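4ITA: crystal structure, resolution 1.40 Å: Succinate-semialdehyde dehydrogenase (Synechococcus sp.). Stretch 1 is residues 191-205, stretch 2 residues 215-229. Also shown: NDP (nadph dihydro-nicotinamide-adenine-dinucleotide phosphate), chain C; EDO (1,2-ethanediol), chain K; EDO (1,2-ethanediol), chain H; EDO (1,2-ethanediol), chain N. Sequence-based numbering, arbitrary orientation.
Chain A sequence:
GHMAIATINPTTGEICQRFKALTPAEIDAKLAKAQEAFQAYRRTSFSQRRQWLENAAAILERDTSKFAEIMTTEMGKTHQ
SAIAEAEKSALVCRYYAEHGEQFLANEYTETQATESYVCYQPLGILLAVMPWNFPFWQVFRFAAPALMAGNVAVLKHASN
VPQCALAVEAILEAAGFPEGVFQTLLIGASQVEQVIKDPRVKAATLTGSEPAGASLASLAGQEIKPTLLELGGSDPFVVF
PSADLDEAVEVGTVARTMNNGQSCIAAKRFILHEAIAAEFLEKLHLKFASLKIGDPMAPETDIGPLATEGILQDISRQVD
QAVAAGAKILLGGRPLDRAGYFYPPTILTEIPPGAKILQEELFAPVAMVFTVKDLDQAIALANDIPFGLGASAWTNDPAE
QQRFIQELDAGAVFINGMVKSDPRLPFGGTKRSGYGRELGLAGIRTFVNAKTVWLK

Stretch 1 191-205: QVEQVIKDPRVKAAT
Stretch 2, residues 215-229: SLASLAGQEIKPTLL

Each stretch runs from helix to strand, through a turn in stretch 1 and a short loop, Glu223 to Pro226, in stretch 2. The helix holding Ile196 and the helix 215-222 cross at -32°, axes 9.6 Å apart at closest; the strand holding Ala204 and Thr205 lies parallel to strand 227-229, pairing Ala204 with Thr227 and Thr205 with Leu228 (CA-CA 5.0 and 4.8 Å).

Ile196 (m, t) fills the space between the helices, its CD1 lying 3.9 Å from Leu216 CG and 4.0 Å from Leu219 CB, its CG2 4.2 Å from Ala220 CB. Beside Ala220 the backbones come close, Ile196 CA to Ala220 CA 6.1 Å.

Lys225, extended (m, t, t, t), carries its ammonium to backbone carbonyls between the helix and strand of stretch 1. NZ donates to Ile196 O (2.8 Å) and Val201 O (2.7 Å), and to a water (2.9 Å) that itself donates to Lys197 O (2.8 Å) and, weakly, to Glu223 OE1 (3.3 Å). Asp198 O, also 2.8 Å from NZ, accepts from Val201 N (3.0 Å), closing the type I turn 198-201. Asp198 OD1 accepts Arg200 N and NE, both at 2.9 Å, and OD2 forms a salt bridge with Arg200 NH2 (2.8 Å).

In the sheet, Ala204 N donates to Pro226 O (3.1 Å), and Leu228 N weakly to Ala204 O (3.3 Å). Pro226 has no N-H to donate, but its ring packs on Ala203, Pro226 CG to Ala203 CB 3.9 Å.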

ATOM      1  N   GLN A 191      21.198   5.652   8.790  1.00  7.13           N
ATOM      2  CA  GLN A 191      21.088   4.453   9.608  1.00  7.52           C
ATOM      3  C   GLN A 191      19.760   3.736   9.410  1.00  7.53           C
ATOM      4  O   GLN A 191      19.547   2.638   9.927  1.00  8.33           O
ATOM      5  CB  GLN A 191      21.272   4.824  11.077  1.00  8.38           C
ATOM      6  CG  GLN A 191      22.546   5.614  11.335  1.00  8.08           C
ATOM      7  CD  GLN A 191      22.842   5.779  12.801  1.00  7.88           C
ATOM      8  OE1 GLN A 191      22.543   6.812  13.393  1.00  8.15           O
ATOM      9  NE2 GLN A 191      23.470   4.768  13.393  1.00  9.77           N
ATOM     10  N   VAL A 192      18.866   4.363   8.661  1.00  6.47           N
ATOM     11  CA  VAL A 192      17.530   3.814   8.437  1.00  7.33           C
ATOM     12  C   VAL A 192      17.559   2.548   7.567  1.00  6.77           C
ATOM     13  O   VAL A 192      16.770   1.622   7.769  1.00  7.77           O
ATOM     14  CB  VAL A 192      16.614   4.890   7.829  1.00  8.38           C
ATOM     15  CG1 VAL A 192      15.276   4.298   7.405  1.00 10.82           C
ATOM     16  CG2 VAL A 192      16.399   6.001   8.840  1.00  9.95           C
ATOM     17  N   GLU A 193      18.484   2.501   6.609  1.00  6.39           N
ATOM     18  CA  GLU A 193      18.579   1.344   5.726  1.00  6.91           C
ATOM     19  C   GLU A 193      18.732   0.028   6.509  1.00  6.54           C
ATOM     20  O   GLU A 193      18.091  -0.975   6.178  1.00  7.19           O
ATOM     21  CB  GLU A 193      19.718   1.536   4.712  1.00  7.29           C
ATOM     22  CG  GLU A 193      19.972   0.331   3.810  1.00  7.59           C
ATOM     23  CD  GLU A 193      20.920   0.631   2.659  1.00  9.55           C
ATOM     24  OE1 GLU A 193      21.214   1.813   2.403  1.00 10.26           O
ATOM     25  OE2 GLU A 193      21.344  -0.332   2.004  1.00 15.06           O
ATOM     26  N   GLN A 194      19.573   0.026   7.544  1.00  6.39           N
ATOM     27  CA  GLN A 194      19.718  -1.167   8.379  1.00  6.78           C
ATOM     28  C   GLN A 194      18.372  -1.621   8.937  1.00  6.67           C
ATOM     29  O   GLN A 194      18.060  -2.813   8.960  1.00  6.71           O
ATOM     30  CB  GLN A 194      20.667  -0.901   9.548  1.00  6.73           C
ATOM     31  CG  GLN A 194      20.775  -2.083  10.507  1.00  8.11           C
ATOM     32  CD  GLN A 194      21.570  -1.770  11.753  1.00  7.82           C
ATOM     33  OE1 GLN A 194      22.208  -0.725  11.849  1.00  9.25           O
ATOM     34  NE2 GLN A 194      21.516  -2.670  12.727  1.00  8.51           N
ATOM     35  N   VAL A 195      17.568  -0.662   9.382  1.00  6.24           N
ATOM     36  CA  VAL A 195      16.273  -0.984   9.967  1.00  6.63           C
ATOM     37  C   VAL A 195      15.334  -1.593   8.917  1.00  6.73           C
ATOM     38  O   VAL A 195      14.738  -2.646   9.142  1.00  6.77           O
ATOM     39  CB  VAL A 195      15.650   0.239  10.638  1.00  5.57           C
ATOM     40  CG1 VAL A 195      14.360  -0.159  11.338  1.00  7.49           C
ATOM     41  CG2 VAL A 195      16.618   0.825  11.657  1.00  7.99           C
ATOM     42  N   ILE A 196      15.223  -0.948   7.761  1.00  6.37           N
ATOM     43  CA  ILE A 196      14.363  -1.464   6.692  1.00  7.86           C
ATOM     44  C   ILE A 196      14.776  -2.865   6.236  1.00  7.25           C
ATOM     45  O   ILE A 196      13.923  -3.704   5.915  1.00  8.10           O
ATOM     46  CB  ILE A 196      14.368  -0.516   5.470  1.00  9.46           C
ATOM     47  CG1 ILE A 196      13.795   0.848   5.847  1.00 10.58           C
ATOM     48  CG2 ILE A 196      13.603  -1.131   4.288  1.00 12.91           C
ATOM     49  CD1 ILE A 196      14.033   1.915   4.804  1.00 12.47           C
ATOM     50  N   LYS A 197      16.084  -3.120   6.214  1.00  6.18           N
ATOM     51  CA  LYS A 197      16.595  -4.407   5.747  1.00  8.19           C
ATOM     52  C   LYS A 197      16.556  -5.501   6.807  1.00  7.16           C
ATOM     53  O   LYS A 197      16.806  -6.671   6.499  1.00  8.54           O
ATOM     54  CB  LYS A 197      18.029  -4.263   5.220  1.00  7.31           C
ATOM     55  CG  LYS A 197      18.090  -3.607   3.853  1.00  9.46           C
ATOM     56  CD  LYS A 197      19.510  -3.523   3.329  1.00 12.57           C
ATOM     57  CE  LYS A 197      19.516  -3.148   1.861  1.00 15.88           C
ATOM     58  NZ  LYS A 197      20.905  -2.978   1.352  1.00 18.68           N
ATOM     59  N   ASP A 198      16.247  -5.147   8.053  1.00  6.95           N
ATOM     60  CA  ASP A 198      16.227  -6.152   9.110  1.00  8.13           C
ATOM     61  C   ASP A 198      15.016  -7.059   8.918  1.00  8.54           C
ATOM     62  O   ASP A 198      13.906  -6.574   8.726  1.00  7.65           O
ATOM     63  CB  ASP A 198      16.179  -5.493  10.481  1.00  7.61           C
ATOM     64  CG  ASP A 198      16.356  -6.497  11.602  1.00 10.17           C
ATOM     65  OD1 ASP A 198      15.370  -7.163  11.971  1.00  9.72           O
ATOM     66  OD2 ASP A 198      17.496  -6.632  12.095  1.00 11.39           O
ATOM     67  N   PRO A 199      15.223  -8.384   8.971  1.00  8.30           N
ATOM     68  CA  PRO A 199      14.109  -9.297   8.679  1.00  9.32           C
ATOM     69  C   PRO A 199      12.944  -9.196   9.663  1.00  8.30           C
ATOM     70  O   PRO A 199      11.825  -9.575   9.315  1.00  9.72           O
ATOM     71  CB  PRO A 199      14.754 -10.686   8.757  1.00 12.20           C
ATOM     72  CG  PRO A 199      16.039 -10.487   9.491  1.00 17.39           C
ATOM     73  CD  PRO A 199      16.494  -9.102   9.162  1.00 10.90           C
ATOM     74  N   ARG A 200      13.183  -8.676  10.860  1.00  7.48           N
ATOM     75  CA  ARG A 200      12.121  -8.546  11.853  1.00  8.53           C
ATOM     76  C   ARG A 200      11.215  -7.340  11.598  1.00  7.43           C
ATOM     77  O   ARG A 200      10.088  -7.273  12.097  1.00  7.77           O
ATOM     78  CB  ARG A 200      12.724  -8.473  13.258  1.00  7.91           C
ATOM     79  CG  ARG A 200      13.494  -9.743  13.631  1.00  8.52           C
ATOM     80  CD  ARG A 200      14.450  -9.513  14.791  1.00  8.88           C
ATOM     81  NE  ARG A 200      15.590  -8.693  14.385  1.00  7.67           N
ATOM     82  CZ  ARG A 200      16.750  -8.663  15.030  1.00  7.94           C
ATOM     83  NH1 ARG A 200      16.935  -9.416  16.105  1.00  9.10           N
ATOM     84  NH2 ARG A 200      17.729  -7.888  14.593  1.00  9.09           N
ATOM     85  N   VAL A 201      11.708  -6.377  10.831  1.00  6.82           N
ATOM     86  CA  VAL A 201      10.931  -5.188  10.513  1.00  6.87           C
ATOM     87  C   VAL A 201      10.014  -5.512   9.333  1.00  6.91           C
ATOM     88  O   VAL A 201      10.481  -5.962   8.290  1.00  7.07           O
ATOM     89  CB  VAL A 201      11.858  -3.993  10.219  1.00  5.85           C
ATOM     90  CG1 VAL A 201      11.065  -2.795   9.725  1.00  7.22           C
ATOM     91  CG2 VAL A 201      12.646  -3.636  11.472  1.00  8.02           C
ATOM     92  N   LYS A 202       8.704  -5.322   9.511  1.00  5.92           N
ATOM     93  CA  LYS A 202       7.723  -5.840   8.549  1.00  6.59           C
ATOM     94  C   LYS A 202       7.100  -4.793   7.632  1.00  6.99           C
ATOM     95  O   LYS A 202       6.516  -5.135   6.601  1.00  7.66           O
ATOM     96  CB  LYS A 202       6.620  -6.620   9.279  1.00  6.80           C
ATOM     97  CG  LYS A 202       7.138  -7.787  10.130  1.00  7.22           C
ATOM     98  CD  LYS A 202       8.014  -8.763   9.339  1.00  8.32           C
ATOM     99  CE  LYS A 202       8.373  -9.959  10.212  1.00  9.08           C
ATOM    100  NZ  LYS A 202       9.355 -10.876   9.577  1.00 11.61           N
ATOM    101  N   ALA A 203       7.237  -3.523   7.996  1.00  6.36           N
ATOM    102  CA  ALA A 203       6.564  -2.454   7.283  1.00  6.35           C
ATOM    103  C   ALA A 203       7.208  -1.139   7.664  1.00  6.61           C
ATOM    104  O   ALA A 203       7.874  -1.046   8.691  1.00  6.81           O
ATOM    105  CB  ALA A 203       5.091  -2.438   7.643  1.00  7.10           C
ATOM    106  N   ALA A 204       7.008  -0.120   6.841  1.00  6.56           N
ATOM    107  CA  ALA A 204       7.575   1.191   7.140  1.00  8.29           C
ATOM    108  C   ALA A 204       6.662   2.313   6.684  1.00  9.49           C
ATOM    109  O   ALA A 204       6.016   2.232   5.636  1.00  8.90           O
ATOM    110  CB  ALA A 204       8.944   1.338   6.514  1.00  9.90           C
ATOM    111  N   THR A 205       6.619   3.367   7.485  1.00  8.17           N
ATOM    112  CA  THR A 205       5.836   4.549   7.179  1.00  9.04           C
ATOM    113  C   THR A 205       6.731   5.780   7.304  1.00  8.31           C
ATOM    114  O   THR A 205       7.593   5.859   8.195  1.00  8.27           O
ATOM    115  CB  THR A 205       4.590   4.627   8.092  1.00 11.07           C
ATOM    116  OG1 THR A 205       3.725   5.674   7.644  1.00 14.31           O
ATOM    117  CG2 THR A 205       4.963   4.846   9.547  1.00 11.05           C
ATOM    118  N   SER A 215      13.710   7.309  -0.851  1.00  8.42           N
ATOM    119  CA  SER A 215      14.733   6.447  -0.281  1.00 10.05           C
ATOM    120  C   SER A 215      14.108   5.298   0.514  1.00  9.06           C
ATOM    121  O   SER A 215      14.408   4.124   0.275  1.00  9.46           O
ATOM    122  CB  SER A 215      15.670   7.267   0.602  1.00 10.91           C
ATOM    123  OG  SER A 215      16.709   6.453   1.116  1.00 14.27           O
ATOM    124  N   LEU A 216      13.223   5.629   1.445  1.00  8.74           N
ATOM    125  CA  LEU A 216      12.601   4.609   2.270  1.00  9.43           C
ATOM    126  C   LEU A 216      11.759   3.641   1.442  1.00  7.87           C
ATOM    127  O   LEU A 216      11.834   2.421   1.633  1.00  8.43           O
ATOM    128  CB  LEU A 216      11.762   5.254   3.374  1.00  9.97           C
ATOM    129  CG  LEU A 216      11.001   4.293   4.300  1.00  9.41           C
ATOM    130  CD1 LEU A 216      11.126   4.720   5.763  1.00 12.30           C
ATOM    131  CD2 LEU A 216       9.522   4.213   3.904  1.00 12.08           C
ATOM    132  N   ALA A 217      10.968   4.175   0.517  1.00  7.18           N
ATOM    133  CA  ALA A 217      10.065   3.328  -0.253  1.00  7.07           C
ATOM    134  C   ALA A 217      10.799   2.437  -1.251  1.00  7.18           C
ATOM    135  O   ALA A 217      10.402   1.291  -1.470  1.00  7.76           O
ATOM    136  CB  ALA A 217       8.997   4.156  -0.955  1.00  6.92           C
ATOM    137  N   SER A 218      11.868   2.948  -1.858  1.00  7.35           N
ATOM    138  CA  SER A 218      12.651   2.120  -2.778  1.00  8.19           C
ATOM    139  C   SER A 218      13.321   0.969  -2.031  1.00  7.72           C
ATOM    140  O   SER A 218      13.304  -0.178  -2.497  1.00  8.85           O
ATOM    141  CB  SER A 218      13.656   2.957  -3.579  1.00  9.69           C
ATOM    142  OG  SER A 218      14.622   3.573  -2.750  1.00 12.20           O
ATOM    143  N   LEU A 219      13.868   1.262  -0.852  1.00  7.50           N
ATOM    144  CA  LEU A 219      14.495   0.231  -0.020  1.00  7.66           C
ATOM    145  C   LEU A 219      13.480  -0.802   0.460  1.00  8.09           C
ATOM    146  O   LEU A 219      13.738  -2.009   0.405  1.00  8.56           O
ATOM    147  CB  LEU A 219      15.220   0.856   1.182  1.00  9.66           C
ATOM    148  CG  LEU A 219      16.514   1.631   0.889  1.00 10.13           C
ATOM    149  CD1 LEU A 219      16.951   2.407   2.125  1.00 12.14           C
ATOM    150  CD2 LEU A 219      17.633   0.711   0.403  1.00 13.23           C
ATOM    151  N   ALA A 220      12.326  -0.334   0.934  1.00  7.72           N
ATOM    152  CA  ALA A 220      11.278  -1.238   1.398  1.00  7.71           C
ATOM    153  C   ALA A 220      10.752  -2.103   0.260  1.00  7.45           C
ATOM    154  O   ALA A 220      10.473  -3.291   0.448  1.00  7.97           O
ATOM    155  CB  ALA A 220      10.147  -0.453   2.036  1.00  8.76           C
ATOM    156  N   GLY A 221      10.625  -1.513  -0.927  1.00  7.89           N
ATOM    157  CA  GLY A 221      10.177  -2.258  -2.091  1.00  9.09           C
ATOM    158  C   GLY A 221      11.101  -3.414  -2.423  1.00  7.12           C
ATOM    159  O   GLY A 221      10.640  -4.524  -2.703  1.00  8.59           O
ATOM    160  N   GLN A 222      12.407  -3.168  -2.361  1.00  8.88           N
ATOM    161  CA  GLN A 222      13.386  -4.223  -2.592  1.00  9.73           C
ATOM    162  C   GLN A 222      13.219  -5.371  -1.596  1.00  9.97           C
ATOM    163  O   GLN A 222      13.461  -6.534  -1.930  1.00 10.53           O
ATOM    164  CB  GLN A 222      14.799  -3.658  -2.504  1.00  9.90           C
ATOM    165  CG  GLN A 222      15.896  -4.689  -2.697  1.00 11.72           C
ATOM    166  CD  GLN A 222      15.892  -5.309  -4.085  1.00 13.68           C
ATOM    167  OE1 GLN A 222      15.574  -4.643  -5.067  1.00 15.35           O
ATOM    168  NE2 GLN A 222      16.255  -6.586  -4.169  1.00 17.38           N
ATOM    169  N   GLU A 223      12.790  -5.041  -0.376  1.00  8.59           N
ATOM    170  CA  GLU A 223      12.606  -6.036   0.678  1.00  8.73           C
ATOM    171  C   GLU A 223      11.188  -6.603   0.758  1.00  7.70           C
ATOM    172  O   GLU A 223      10.878  -7.350   1.687  1.00  9.84           O
ATOM    173  CB  GLU A 223      12.991  -5.437   2.036  1.00  9.85           C
ATOM    174  CG  GLU A 223      14.399  -4.855   2.089  1.00  9.08           C
ATOM    175  CD  GLU A 223      15.462  -5.880   1.770  1.00 11.28           C
ATOM    176  OE1 GLU A 223      15.370  -7.006   2.291  1.00 15.49           O
ATOM    177  OE2 GLU A 223      16.383  -5.561   0.991  1.00 13.25           O
ATOM    178  N   ILE A 224      10.344  -6.264  -0.220  1.00  9.10           N
ATOM    179  CA  ILE A 224       8.952  -6.735  -0.266  1.00  9.32           C
ATOM    180  C   ILE A 224       8.185  -6.331   0.996  1.00  8.66           C
ATOM    181  O   ILE A 224       7.509  -7.147   1.624  1.00 10.75           O
ATOM    182  CB  ILE A 224       8.848  -8.283  -0.464  1.00 10.44           C
ATOM    183  CG1 ILE A 224       9.850  -8.774  -1.509  1.00 12.56           C
ATOM    184  CG2 ILE A 224       7.425  -8.699  -0.859  1.00 10.64           C
ATOM    185  CD1 ILE A 224       9.691  -8.126  -2.867  1.00 11.10           C
ATOM    186  N   LYS A 225       8.305  -5.066   1.383  1.00  8.15           N
ATOM    187  CA  LYS A 225       7.626  -4.597   2.585  1.00  8.41           C
ATOM    188  C   LYS A 225       6.714  -3.431   2.262  1.00  7.25           C
ATOM    189  O   LYS A 225       7.095  -2.528   1.522  1.00  8.44           O
ATOM    190  CB  LYS A 225       8.643  -4.219   3.667  1.00  8.70           C
ATOM    191  CG  LYS A 225       9.466  -5.412   4.127  1.00  7.54           C
ATOM    192  CD  LYS A 225      10.576  -5.050   5.091  1.00  8.55           C
ATOM    193  CE  LYS A 225      11.413  -6.286   5.368  1.00  9.42           C
ATOM    194  NZ  LYS A 225      12.466  -6.048   6.397  1.00  7.57           N
ATOM    195  N   PRO A 226       5.501  -3.446   2.827  1.00  6.77           N
ATOM    196  CA  PRO A 226       4.549  -2.377   2.523  1.00  6.01           C
ATOM    197  C   PRO A 226       4.936  -1.056   3.163  1.00  6.35           C
ATOM    198  O   PRO A 226       5.590  -1.024   4.218  1.00  6.91           O
ATOM    199  CB  PRO A 226       3.237  -2.895   3.122  1.00  7.41           C
ATOM    200  CG  PRO A 226       3.673  -3.800   4.242  1.00  8.86           C
ATOM    201  CD  PRO A 226       4.948  -4.445   3.760  1.00  6.48           C
ATOM    202  N   THR A 227       4.525   0.028   2.508  1.00  7.26           N
ATOM    203  CA  THR A 227       4.801   1.373   2.990  1.00  8.15           C
ATOM    204  C   THR A 227       3.587   2.275   2.915  1.00  8.49           C
ATOM    205  O   THR A 227       2.593   1.966   2.252  1.00  7.86           O
ATOM    206  CB  THR A 227       5.934   2.052   2.203  1.00  8.65           C
ATOM    207  OG1 THR A 227       5.617   2.058   0.808  1.00 10.82           O
ATOM    208  CG2 THR A 227       7.247   1.328   2.418  1.00 11.17           C
ATOM    209  N   LEU A 228       3.694   3.406   3.604  1.00  7.09           N
ATOM    210  CA  LEU A 228       2.733   4.489   3.529  1.00  7.64           C
ATOM    211  C   LEU A 228       3.594   5.743   3.508  1.00  7.04           C
ATOM    212  O   LEU A 228       4.502   5.875   4.335  1.00  8.03           O
ATOM    213  CB  LEU A 228       1.817   4.468   4.758  1.00  9.16           C
ATOM    214  CG  LEU A 228       0.638   5.456   4.760  1.00 10.62           C
ATOM    215  CD1 LEU A 228      -0.496   4.957   5.640  1.00 13.13           C
ATOM    216  CD2 LEU A 228       1.059   6.828   5.228  1.00 13.01           C
ATOM    217  N   LEU A 229       3.343   6.638   2.553  1.00  6.12           N
ATOM    218  CA  LEU A 229       4.101   7.882   2.435  1.00  6.94           C
ATOM    219  C   LEU A 229       3.186   9.090   2.527  1.00  7.21           C
ATOM    220  O   LEU A 229       2.240   9.220   1.751  1.00  7.33           O
ATOM    221  CB  LEU A 229       4.869   7.939   1.111  1.00  6.81           C
ATOM    222  CG  LEU A 229       5.960   6.900   0.867  1.00  7.25           C
ATOM    223  CD1 LEU A 229       6.668   7.212  -0.443  1.00  9.09           C
ATOM    224  CD2 LEU A 229       6.968   6.888   2.002  1.00  9.81           C
TER
HETATM  225  PA  NDP C 501      12.940  15.529   5.535  1.00 11.54           P
HETATM  226  O1A NDP C 501      12.392  14.579   4.509  1.00 12.90           O
HETATM  227  O2A NDP C 501      14.274  16.184   5.311  1.00 17.30           O
HETATM  228  O5B NDP C 501      13.021  14.763   6.938  1.00 10.91           O
HETATM  229  C5B NDP C 501      11.924  13.999   7.454  1.00  9.11           C
HETATM  230  C4B NDP C 501      12.425  12.745   8.165  1.00  9.89           C
HETATM  231  O4B NDP C 501      13.051  11.889   7.205  1.00  8.49           O
HETATM  232  C3B NDP C 501      13.497  13.025   9.211  1.00  8.70           C
HETATM  233  O3B NDP C 501      13.395  12.040  10.249  1.00  8.56           O
HETATM  234  C2B NDP C 501      14.785  12.809   8.439  1.00  9.36           C
HETATM  235  O2B NDP C 501      15.893  12.470   9.262  1.00  9.57           O
HETATM  236  C1B NDP C 501      14.390  11.611   7.621  1.00  8.49           C
HETATM  237  N9A NDP C 501      15.164  11.411   6.387  1.00  9.76           N
HETATM  238  C8A NDP C 501      15.632  12.340   5.530  1.00 11.47           C
HETATM  239  N7A NDP C 501      16.262  11.741   4.491  1.00 13.11           N
HETATM  240  C5A NDP C 501      16.173  10.415   4.677  1.00 10.37           C
HETATM  241  C6A NDP C 501      16.615   9.200   3.973  1.00 12.47           C
HETATM  242  N6A NDP C 501      17.294   9.302   2.814  1.00 15.31           N
HETATM  243  N1A NDP C 501      16.310   8.012   4.530  1.00 13.85           N
HETATM  244  C2A NDP C 501      15.630   7.901   5.679  1.00 14.43           C
HETATM  245  N3A NDP C 501      15.201   8.961   6.380  1.00 13.42           N
HETATM  246  C4A NDP C 501      15.444  10.207   5.925  1.00 10.27           C
HETATM  247  O3  NDP C 501      11.737  16.604   5.737  1.00 16.81           O
HETATM  248  PN  NDP C 501      11.702  18.192   6.079  1.00 16.05           P
HETATM  249  O1N NDP C 501      12.775  18.950   5.329  1.00 19.23           O
HETATM  250  O2N NDP C 501      11.575  18.321   7.572  1.00 19.31           O
HETATM  251  O5D NDP C 501      10.289  18.601   5.426  1.00 16.39           O
HETATM  252  C5D NDP C 501       9.074  18.089   5.955  1.00 14.54           C
HETATM  253  C4D NDP C 501       8.217  17.538   4.829  1.00 12.99           C
HETATM  254  O4D NDP C 501       7.205  16.674   5.367  1.00 13.19           O
HETATM  255  C3D NDP C 501       7.480  18.618   4.061  1.00 12.30           C
HETATM  256  O3D NDP C 501       7.528  18.344   2.657  1.00 12.33           O
HETATM  257  C2D NDP C 501       6.082  18.498   4.636  1.00 11.87           C
HETATM  258  O2D NDP C 501       5.119  19.047   3.736  1.00 12.79           O
HETATM  259  C1D NDP C 501       5.939  16.997   4.787  1.00 10.56           C
HETATM  260  N1N NDP C 501       4.829  16.686   5.698  1.00 12.20           N
HETATM  261  C2N NDP C 501       3.920  15.753   5.366  1.00 12.43           C
HETATM  262  C3N NDP C 501       2.656  15.773   5.953  1.00 13.68           C
HETATM  263  C7N NDP C 501       1.626  14.731   5.632  1.00 12.43           C
HETATM  264  O7N NDP C 501       1.006  14.219   6.562  1.00 12.47           O
HETATM  265  N7N NDP C 501       1.402  14.390   4.366  1.00 12.10           N
HETATM  266  C4N NDP C 501       2.271  16.859   6.929  1.00 14.91           C
HETATM  267  C5N NDP C 501       3.472  17.438   7.518  1.00 15.91           C
HETATM  268  C6N NDP C 501       4.703  17.328   6.878  1.00 14.56           C
HETATM  269  P2B NDP C 501      17.013  13.552   9.655  1.00  8.47           P
HETATM  270  O1X NDP C 501      17.956  12.735  10.490  1.00  9.39           O
HETATM  271  O2X NDP C 501      17.632  14.028   8.362  1.00 10.84           O
HETATM  272  O3X NDP C 501      16.354  14.649  10.435  1.00  9.39           O
HETATM  273  C1  EDO K 509       2.956   0.683  -1.711  1.00 19.06           C
HETATM  274  O1  EDO K 509       1.530   0.833  -1.651  1.00 22.43           O
HETATM  275  C2  EDO K 509       3.457  -0.175  -0.545  1.00 20.00           C
HETATM  276  O2  EDO K 509       2.359  -0.623   0.263  1.00 22.14           O
HETATM  277  C1  EDO H 506      25.796   3.158  10.719  1.00 10.18           C
HETATM  278  O1  EDO H 506      24.555   3.094  11.436  1.00 10.15           O
HETATM  279  C2  EDO H 506      25.574   3.829   9.372  1.00 12.73           C
HETATM  280  O2  EDO H 506      25.344   5.232   9.550  1.00 14.04           O
HETATM  281  C1  EDO N 512      24.930  -0.390   9.203  1.00 15.16           C
HETATM  282  O1  EDO N 512      24.314  -1.624   9.569  1.00 26.79           O
HETATM  283  C2  EDO N 512      24.939  -0.289   7.683  1.00 15.09           C
HETATM  284  O2  EDO N 512      23.605  -0.231   7.146  1.00 14.33           O
HETATM  285  O   HOH W   1      14.510  -7.800   5.381  1.00 13.17           O